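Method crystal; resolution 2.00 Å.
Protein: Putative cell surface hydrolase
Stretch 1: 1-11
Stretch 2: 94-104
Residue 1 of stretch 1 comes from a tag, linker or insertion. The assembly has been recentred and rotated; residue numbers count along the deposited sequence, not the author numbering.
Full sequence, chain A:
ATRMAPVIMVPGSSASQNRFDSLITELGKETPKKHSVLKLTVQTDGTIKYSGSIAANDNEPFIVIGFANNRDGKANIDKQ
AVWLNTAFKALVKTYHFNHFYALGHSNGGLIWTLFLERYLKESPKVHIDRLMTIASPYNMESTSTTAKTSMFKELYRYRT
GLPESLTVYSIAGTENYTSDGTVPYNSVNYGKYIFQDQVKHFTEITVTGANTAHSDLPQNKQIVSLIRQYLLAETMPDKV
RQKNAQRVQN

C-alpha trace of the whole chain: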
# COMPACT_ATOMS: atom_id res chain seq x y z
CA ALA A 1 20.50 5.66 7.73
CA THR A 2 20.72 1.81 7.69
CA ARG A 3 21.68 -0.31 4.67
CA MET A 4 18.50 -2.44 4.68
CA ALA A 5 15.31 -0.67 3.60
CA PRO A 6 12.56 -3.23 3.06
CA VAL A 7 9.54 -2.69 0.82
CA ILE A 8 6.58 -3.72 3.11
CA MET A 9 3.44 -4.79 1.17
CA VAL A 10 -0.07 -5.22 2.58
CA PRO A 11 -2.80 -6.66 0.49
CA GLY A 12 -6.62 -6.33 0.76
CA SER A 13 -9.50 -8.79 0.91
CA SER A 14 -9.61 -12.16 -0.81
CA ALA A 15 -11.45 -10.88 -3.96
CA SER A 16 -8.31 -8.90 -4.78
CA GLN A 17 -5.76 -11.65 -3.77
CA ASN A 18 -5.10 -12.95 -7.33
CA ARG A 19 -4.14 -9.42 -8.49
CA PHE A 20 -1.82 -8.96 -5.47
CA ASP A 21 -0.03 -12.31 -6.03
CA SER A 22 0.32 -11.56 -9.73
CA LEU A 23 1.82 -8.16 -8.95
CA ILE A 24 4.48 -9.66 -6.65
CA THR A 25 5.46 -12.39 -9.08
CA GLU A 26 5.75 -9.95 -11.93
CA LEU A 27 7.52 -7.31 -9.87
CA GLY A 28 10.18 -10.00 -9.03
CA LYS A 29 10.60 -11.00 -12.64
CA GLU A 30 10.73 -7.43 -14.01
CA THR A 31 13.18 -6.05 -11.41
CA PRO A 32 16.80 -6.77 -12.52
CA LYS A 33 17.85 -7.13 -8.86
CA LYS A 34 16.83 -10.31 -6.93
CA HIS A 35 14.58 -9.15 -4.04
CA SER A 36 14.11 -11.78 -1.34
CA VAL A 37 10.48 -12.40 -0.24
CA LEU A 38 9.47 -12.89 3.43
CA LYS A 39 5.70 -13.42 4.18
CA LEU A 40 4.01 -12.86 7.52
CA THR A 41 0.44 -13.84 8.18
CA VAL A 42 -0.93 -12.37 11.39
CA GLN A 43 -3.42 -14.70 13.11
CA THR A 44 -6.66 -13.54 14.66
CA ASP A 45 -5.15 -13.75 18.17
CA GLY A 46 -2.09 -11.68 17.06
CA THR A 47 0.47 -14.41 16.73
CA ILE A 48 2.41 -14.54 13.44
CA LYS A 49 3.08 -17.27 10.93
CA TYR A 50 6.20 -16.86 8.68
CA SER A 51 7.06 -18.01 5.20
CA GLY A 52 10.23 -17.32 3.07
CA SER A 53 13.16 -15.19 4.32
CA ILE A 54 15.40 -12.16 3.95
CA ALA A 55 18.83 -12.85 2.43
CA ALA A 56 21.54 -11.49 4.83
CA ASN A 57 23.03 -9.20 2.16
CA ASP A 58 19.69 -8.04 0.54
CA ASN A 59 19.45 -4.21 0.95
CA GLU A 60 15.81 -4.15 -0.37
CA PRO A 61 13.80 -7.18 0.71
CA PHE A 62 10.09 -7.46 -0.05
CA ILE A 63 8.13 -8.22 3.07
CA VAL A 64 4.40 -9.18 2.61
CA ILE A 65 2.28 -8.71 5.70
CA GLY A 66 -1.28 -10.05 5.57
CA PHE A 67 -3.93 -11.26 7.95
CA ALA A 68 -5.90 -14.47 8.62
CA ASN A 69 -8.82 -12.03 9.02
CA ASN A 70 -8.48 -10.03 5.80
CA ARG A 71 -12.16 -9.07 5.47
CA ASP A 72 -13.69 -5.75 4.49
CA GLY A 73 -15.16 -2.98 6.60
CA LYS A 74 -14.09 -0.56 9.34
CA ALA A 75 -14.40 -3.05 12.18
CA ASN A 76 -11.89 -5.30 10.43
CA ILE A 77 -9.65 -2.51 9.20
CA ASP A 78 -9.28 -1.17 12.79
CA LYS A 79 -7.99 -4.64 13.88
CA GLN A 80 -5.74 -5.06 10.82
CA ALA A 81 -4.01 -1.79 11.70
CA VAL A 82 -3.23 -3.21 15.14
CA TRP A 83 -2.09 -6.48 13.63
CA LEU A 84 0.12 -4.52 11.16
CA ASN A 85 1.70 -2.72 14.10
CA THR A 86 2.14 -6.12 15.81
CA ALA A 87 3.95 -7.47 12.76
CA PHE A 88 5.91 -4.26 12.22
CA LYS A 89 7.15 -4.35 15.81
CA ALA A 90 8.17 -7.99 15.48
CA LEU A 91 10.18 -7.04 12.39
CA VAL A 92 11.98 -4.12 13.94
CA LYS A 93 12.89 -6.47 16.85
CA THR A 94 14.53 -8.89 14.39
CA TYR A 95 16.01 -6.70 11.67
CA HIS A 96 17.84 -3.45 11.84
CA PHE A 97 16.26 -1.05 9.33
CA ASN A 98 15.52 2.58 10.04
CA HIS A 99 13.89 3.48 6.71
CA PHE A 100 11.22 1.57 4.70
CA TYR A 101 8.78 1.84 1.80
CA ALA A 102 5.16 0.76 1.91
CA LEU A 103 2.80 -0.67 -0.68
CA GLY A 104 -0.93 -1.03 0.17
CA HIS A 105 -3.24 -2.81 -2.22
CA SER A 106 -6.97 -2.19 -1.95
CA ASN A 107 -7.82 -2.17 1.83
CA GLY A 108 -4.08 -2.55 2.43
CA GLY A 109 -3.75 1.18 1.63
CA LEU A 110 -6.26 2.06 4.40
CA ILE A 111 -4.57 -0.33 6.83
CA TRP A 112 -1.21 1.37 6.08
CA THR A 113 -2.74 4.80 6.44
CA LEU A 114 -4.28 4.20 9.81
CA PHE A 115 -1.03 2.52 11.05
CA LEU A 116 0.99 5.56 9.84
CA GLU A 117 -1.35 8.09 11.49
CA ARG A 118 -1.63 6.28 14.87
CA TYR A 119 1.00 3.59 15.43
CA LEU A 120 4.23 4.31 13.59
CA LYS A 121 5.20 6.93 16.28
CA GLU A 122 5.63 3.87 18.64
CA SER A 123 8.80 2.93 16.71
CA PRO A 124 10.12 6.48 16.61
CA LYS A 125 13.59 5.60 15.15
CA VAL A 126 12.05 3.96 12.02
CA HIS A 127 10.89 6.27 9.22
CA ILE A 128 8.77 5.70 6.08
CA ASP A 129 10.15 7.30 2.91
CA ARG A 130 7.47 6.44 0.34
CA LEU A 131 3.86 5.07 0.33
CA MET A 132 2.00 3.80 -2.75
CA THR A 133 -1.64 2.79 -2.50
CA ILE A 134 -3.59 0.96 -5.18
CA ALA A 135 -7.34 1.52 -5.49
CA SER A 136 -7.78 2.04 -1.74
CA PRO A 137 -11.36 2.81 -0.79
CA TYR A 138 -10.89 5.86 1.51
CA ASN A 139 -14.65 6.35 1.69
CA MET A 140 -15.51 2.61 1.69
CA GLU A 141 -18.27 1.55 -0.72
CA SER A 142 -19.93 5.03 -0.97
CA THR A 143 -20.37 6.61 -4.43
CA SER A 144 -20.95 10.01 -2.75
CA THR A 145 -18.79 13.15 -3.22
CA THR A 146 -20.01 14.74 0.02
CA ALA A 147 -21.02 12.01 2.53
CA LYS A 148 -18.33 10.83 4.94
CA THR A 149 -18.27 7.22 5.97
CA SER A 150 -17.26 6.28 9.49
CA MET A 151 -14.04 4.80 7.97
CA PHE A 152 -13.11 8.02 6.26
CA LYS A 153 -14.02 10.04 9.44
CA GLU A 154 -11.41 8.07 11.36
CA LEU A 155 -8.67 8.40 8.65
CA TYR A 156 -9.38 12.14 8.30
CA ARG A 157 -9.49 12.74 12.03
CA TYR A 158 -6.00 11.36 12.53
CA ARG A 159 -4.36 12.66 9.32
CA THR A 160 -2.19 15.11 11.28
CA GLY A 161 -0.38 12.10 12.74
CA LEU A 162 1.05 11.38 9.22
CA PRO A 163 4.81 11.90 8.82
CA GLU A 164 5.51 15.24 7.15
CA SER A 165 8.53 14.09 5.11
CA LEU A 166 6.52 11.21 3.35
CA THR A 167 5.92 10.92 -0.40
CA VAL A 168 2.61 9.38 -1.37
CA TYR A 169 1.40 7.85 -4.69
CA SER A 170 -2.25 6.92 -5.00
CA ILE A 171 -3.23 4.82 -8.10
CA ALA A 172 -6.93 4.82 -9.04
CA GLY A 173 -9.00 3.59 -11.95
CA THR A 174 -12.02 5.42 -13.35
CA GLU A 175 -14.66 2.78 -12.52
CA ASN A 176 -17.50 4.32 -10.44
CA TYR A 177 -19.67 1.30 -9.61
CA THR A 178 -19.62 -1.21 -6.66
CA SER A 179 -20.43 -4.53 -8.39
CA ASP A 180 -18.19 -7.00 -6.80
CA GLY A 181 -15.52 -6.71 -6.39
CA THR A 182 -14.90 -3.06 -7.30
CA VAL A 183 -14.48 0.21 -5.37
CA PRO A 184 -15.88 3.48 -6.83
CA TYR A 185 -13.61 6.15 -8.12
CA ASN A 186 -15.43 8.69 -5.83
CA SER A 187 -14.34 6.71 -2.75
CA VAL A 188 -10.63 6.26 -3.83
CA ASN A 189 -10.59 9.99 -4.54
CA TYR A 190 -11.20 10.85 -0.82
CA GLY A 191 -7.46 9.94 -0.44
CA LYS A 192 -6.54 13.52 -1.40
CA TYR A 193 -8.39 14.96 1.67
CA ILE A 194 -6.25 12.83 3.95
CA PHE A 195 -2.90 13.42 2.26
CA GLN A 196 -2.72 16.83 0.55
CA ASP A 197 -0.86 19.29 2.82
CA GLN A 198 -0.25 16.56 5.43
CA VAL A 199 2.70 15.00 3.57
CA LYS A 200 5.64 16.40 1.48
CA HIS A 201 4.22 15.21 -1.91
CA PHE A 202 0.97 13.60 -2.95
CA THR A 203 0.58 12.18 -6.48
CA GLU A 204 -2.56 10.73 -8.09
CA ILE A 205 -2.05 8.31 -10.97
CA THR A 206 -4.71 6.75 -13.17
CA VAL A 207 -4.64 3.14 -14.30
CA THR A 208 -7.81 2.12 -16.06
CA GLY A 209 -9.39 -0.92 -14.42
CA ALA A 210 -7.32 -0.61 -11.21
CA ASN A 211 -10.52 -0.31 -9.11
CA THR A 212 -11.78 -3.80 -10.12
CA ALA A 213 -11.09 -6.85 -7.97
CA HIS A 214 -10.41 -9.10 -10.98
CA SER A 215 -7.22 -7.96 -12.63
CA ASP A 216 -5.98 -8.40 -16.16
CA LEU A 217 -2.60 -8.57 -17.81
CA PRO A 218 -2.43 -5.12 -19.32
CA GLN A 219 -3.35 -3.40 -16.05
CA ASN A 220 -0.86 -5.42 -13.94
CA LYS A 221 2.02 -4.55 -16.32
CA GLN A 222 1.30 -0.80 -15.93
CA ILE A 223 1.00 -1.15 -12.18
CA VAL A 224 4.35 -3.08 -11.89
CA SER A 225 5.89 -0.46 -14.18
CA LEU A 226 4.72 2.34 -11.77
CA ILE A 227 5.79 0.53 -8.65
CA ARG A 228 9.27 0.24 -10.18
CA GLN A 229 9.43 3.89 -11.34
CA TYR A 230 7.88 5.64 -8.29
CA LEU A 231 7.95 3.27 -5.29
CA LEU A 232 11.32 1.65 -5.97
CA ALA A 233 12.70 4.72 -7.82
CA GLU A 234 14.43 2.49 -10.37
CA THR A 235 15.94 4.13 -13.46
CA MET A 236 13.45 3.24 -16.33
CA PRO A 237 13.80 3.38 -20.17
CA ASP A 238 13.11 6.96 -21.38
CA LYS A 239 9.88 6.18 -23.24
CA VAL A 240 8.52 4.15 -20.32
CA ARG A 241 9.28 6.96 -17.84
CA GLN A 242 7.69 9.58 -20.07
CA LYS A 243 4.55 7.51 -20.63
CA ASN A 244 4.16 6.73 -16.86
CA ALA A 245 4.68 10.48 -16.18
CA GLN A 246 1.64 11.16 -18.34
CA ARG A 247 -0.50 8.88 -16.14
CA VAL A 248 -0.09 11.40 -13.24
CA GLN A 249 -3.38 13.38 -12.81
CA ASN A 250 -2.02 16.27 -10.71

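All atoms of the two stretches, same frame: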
# COMPACT_ATOMS: atom_id res chain seq x y z
N ALA A 1 21.50 6.51 8.48
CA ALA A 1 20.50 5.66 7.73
C ALA A 1 21.05 4.25 7.40
O ALA A 1 22.13 4.12 6.78
CB ALA A 1 20.02 6.36 6.45
N THR A 2 20.30 3.22 7.81
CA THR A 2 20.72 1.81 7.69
C THR A 2 20.79 1.32 6.23
O THR A 2 20.18 1.91 5.34
CB THR A 2 19.73 0.87 8.41
OG1 THR A 2 18.41 1.06 7.85
CG2 THR A 2 19.75 1.15 9.93
N ARG A 3 21.53 0.23 6.02
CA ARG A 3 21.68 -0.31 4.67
C ARG A 3 20.45 -1.03 4.18
O ARG A 3 20.13 -0.93 3.01
CB ARG A 3 22.94 -1.17 4.53
CG ARG A 3 24.17 -0.31 4.27
CD ARG A 3 24.52 -0.05 2.76
NE ARG A 3 25.85 0.58 2.69
CZ ARG A 3 27.01 -0.04 2.94
NH1 ARG A 3 27.06 -1.33 3.26
NH2 ARG A 3 28.15 0.64 2.86
N MET A 4 19.77 -1.78 5.06
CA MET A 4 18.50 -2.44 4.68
C MET A 4 17.37 -1.42 4.71
O MET A 4 17.24 -0.68 5.73
CB MET A 4 18.16 -3.65 5.58
CG MET A 4 16.90 -4.44 5.15
SD MET A 4 16.21 -5.64 6.36
CE MET A 4 16.22 -4.61 7.79
N ALA A 5 16.62 -1.33 3.60
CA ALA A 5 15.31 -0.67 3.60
C ALA A 5 14.28 -1.53 2.89
O ALA A 5 14.23 -1.57 1.67
CB ALA A 5 15.38 0.75 2.99
N PRO A 6 13.44 -2.23 3.64
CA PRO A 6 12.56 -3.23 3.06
C PRO A 6 11.39 -2.53 2.36
O PRO A 6 11.16 -1.37 2.63
CB PRO A 6 12.12 -4.03 4.26
CG PRO A 6 12.16 -3.03 5.43
CD PRO A 6 13.27 -2.07 5.10
N VAL A 7 10.79 -3.19 1.37
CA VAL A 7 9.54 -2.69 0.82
C VAL A 7 8.42 -3.56 1.48
O VAL A 7 8.31 -4.78 1.19
CB VAL A 7 9.48 -2.90 -0.67
CG1 VAL A 7 8.19 -2.29 -1.25
CG2 VAL A 7 10.69 -2.30 -1.32
N ILE A 8 7.63 -2.97 2.37
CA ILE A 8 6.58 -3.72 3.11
C ILE A 8 5.21 -3.63 2.43
O ILE A 8 4.75 -2.55 2.17
CB ILE A 8 6.52 -3.26 4.59
CG1 ILE A 8 7.95 -3.34 5.18
CG2 ILE A 8 5.55 -4.15 5.39
CD1 ILE A 8 8.19 -2.69 6.62
N MET A 9 4.62 -4.77 2.04
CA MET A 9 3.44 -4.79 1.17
C MET A 9 2.28 -5.43 1.91
O MET A 9 2.43 -6.51 2.53
CB MET A 9 3.71 -5.58 -0.13
CG MET A 9 5.10 -5.17 -0.90
SD MET A 9 5.50 -6.32 -2.28
CE MET A 9 6.59 -7.40 -1.37
N VAL A 10 1.12 -4.80 1.83
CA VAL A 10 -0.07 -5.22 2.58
C VAL A 10 -1.21 -5.29 1.62
O VAL A 10 -1.57 -4.29 0.96
CB VAL A 10 -0.47 -4.21 3.70
CG1 VAL A 10 -1.76 -4.69 4.43
CG2 VAL A 10 0.67 -4.06 4.74
N PRO A 11 -1.78 -6.48 1.48
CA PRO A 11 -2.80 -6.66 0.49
C PRO A 11 -4.20 -6.40 1.11
O PRO A 11 -4.29 -5.95 2.23
CB PRO A 11 -2.61 -8.14 0.09
CG PRO A 11 -2.29 -8.82 1.46
CD PRO A 11 -1.40 -7.74 2.16
N THR A 94 13.72 -7.85 15.02
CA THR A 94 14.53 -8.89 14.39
C THR A 94 15.59 -8.27 13.46
O THR A 94 16.77 -8.67 13.47
CB THR A 94 13.62 -9.83 13.60
OG1 THR A 94 12.69 -10.41 14.51
CG2 THR A 94 14.38 -10.97 12.93
N TYR A 95 15.16 -7.28 12.69
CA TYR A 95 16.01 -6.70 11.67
C TYR A 95 16.29 -5.25 11.96
O TYR A 95 15.43 -4.51 12.39
CB TYR A 95 15.33 -6.82 10.30
CG TYR A 95 15.03 -8.24 9.90
CD1 TYR A 95 15.99 -9.05 9.37
CD2 TYR A 95 13.73 -8.75 10.03
CE1 TYR A 95 15.72 -10.37 8.97
CE2 TYR A 95 13.44 -10.09 9.65
CZ TYR A 95 14.44 -10.88 9.13
OH TYR A 95 14.16 -12.19 8.75
N HIS A 96 17.49 -4.83 11.64
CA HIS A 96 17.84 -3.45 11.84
C HIS A 96 17.60 -2.65 10.52
O HIS A 96 18.43 -2.64 9.57
CB HIS A 96 19.29 -3.44 12.31
CG HIS A 96 19.82 -2.08 12.64
ND1 HIS A 96 21.15 -1.73 12.44
CD2 HIS A 96 19.20 -0.96 13.08
CE1 HIS A 96 21.33 -0.47 12.79
NE2 HIS A 96 20.16 0.02 13.18
N PHE A 97 16.46 -1.99 10.42
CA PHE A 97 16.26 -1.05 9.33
C PHE A 97 15.71 0.21 9.95
O PHE A 97 14.90 0.13 10.88
CB PHE A 97 15.34 -1.63 8.26
CG PHE A 97 13.99 -2.05 8.76
CD1 PHE A 97 12.88 -1.22 8.58
CD2 PHE A 97 13.80 -3.29 9.40
CE1 PHE A 97 11.60 -1.62 9.06
CE2 PHE A 97 12.53 -3.70 9.87
CZ PHE A 97 11.44 -2.88 9.70
N ASN A 98 16.15 1.38 9.49
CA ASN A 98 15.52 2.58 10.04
C ASN A 98 14.76 3.40 9.02
O ASN A 98 14.33 4.50 9.33
CB ASN A 98 16.47 3.39 10.93
CG ASN A 98 17.55 4.07 10.13
OD1 ASN A 98 17.59 3.96 8.89
ND2 ASN A 98 18.45 4.77 10.81
N HIS A 99 14.58 2.84 7.84
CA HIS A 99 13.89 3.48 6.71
C HIS A 99 13.13 2.33 6.02
O HIS A 99 13.66 1.20 6.00
CB HIS A 99 14.90 4.14 5.72
CG HIS A 99 15.37 5.51 6.13
ND1 HIS A 99 16.53 5.72 6.86
CD2 HIS A 99 14.83 6.74 5.93
CE1 HIS A 99 16.68 7.02 7.08
NE2 HIS A 99 15.67 7.66 6.52
N PHE A 100 11.92 2.59 5.49
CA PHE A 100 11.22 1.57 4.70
C PHE A 100 10.27 2.23 3.68
O PHE A 100 10.03 3.45 3.72
CB PHE A 100 10.44 0.56 5.60
CG PHE A 100 9.27 1.18 6.32
CD1 PHE A 100 8.00 0.96 5.89
CD2 PHE A 100 9.48 1.99 7.45
CE1 PHE A 100 6.89 1.51 6.55
CE2 PHE A 100 8.36 2.60 8.12
CZ PHE A 100 7.08 2.35 7.69
N TYR A 101 9.82 1.44 2.71
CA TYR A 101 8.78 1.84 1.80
C TYR A 101 7.55 0.94 1.99
O TYR A 101 7.63 -0.25 2.36
CB TYR A 101 9.25 1.75 0.35
CG TYR A 101 10.67 2.22 0.17
CD1 TYR A 101 10.93 3.55 -0.03
CD2 TYR A 101 11.75 1.34 0.33
CE1 TYR A 101 12.19 4.01 -0.18
CE2 TYR A 101 13.06 1.80 0.20
CZ TYR A 101 13.27 3.15 -0.07
OH TYR A 101 14.54 3.69 -0.23
N ALA A 102 6.40 1.50 1.68
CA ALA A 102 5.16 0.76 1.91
C ALA A 102 4.33 0.70 0.65
O ALA A 102 4.21 1.70 -0.07
CB ALA A 102 4.40 1.44 3.04
N LEU A 103 3.77 -0.50 0.37
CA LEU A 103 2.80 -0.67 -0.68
C LEU A 103 1.52 -1.21 -0.04
O LEU A 103 1.57 -2.23 0.67
CB LEU A 103 3.28 -1.68 -1.74
CG LEU A 103 2.31 -1.97 -2.89
CD1 LEU A 103 2.14 -0.83 -3.85
CD2 LEU A 103 2.69 -3.19 -3.74
N GLY A 104 0.39 -0.57 -0.31
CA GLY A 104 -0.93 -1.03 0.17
C GLY A 104 -1.86 -1.28 -1.00
O GLY A 104 -2.19 -0.36 -1.78

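Two parallel strands, 7-10 and 99-104, satisfy each other by the usual parallel rule: one residue reaches across with both its N and its O, its partner with neither. Ile8 does this fully. Ile8 N donates to Tyr101 O at 2.7 Å, and Ile8 O accepts from Leu103 N at 2.9 Å. The ladder extends one step each way, Tyr101 N giving to Pro6 O (3.1 Å) and Val10 N to Leu103 O (2.9 Å). Proline, with no N-H to offer, can still open the ladder because only its carbonyl is required. The carbonyls of Ile8, Tyr101 and Leu103 also receive CA-H contacts, the shortest from Met9 CA to Leu103 O at 3.2 Å.

Where strand pairing has not begun, side chains stand in for backbone. Thr2 and Asn98 exchange a reciprocal pair: Thr2 N donates to Asn98 OD1 (3.0 Å, nearly linear), and Asn98 N to Thr2 OG1 (2.8 Å). His99 ND1 adds a second donor to Asn98 OD1 at 2.9 Å.

Between these systems lies the unpaid cost. His99 O is buried without a hydrogen-bonding partner; Pro6 CD packs 3.4 Å from His99 O, and Ala5 CA offers it a CA-H contact at 3.5 Å. Nearby packing is apolar: Pro6 CG sits over the Phe97 ring face, 3.9 Å from its centroid, and Met4 CE presses to 3.1 Å from Phe97 CB.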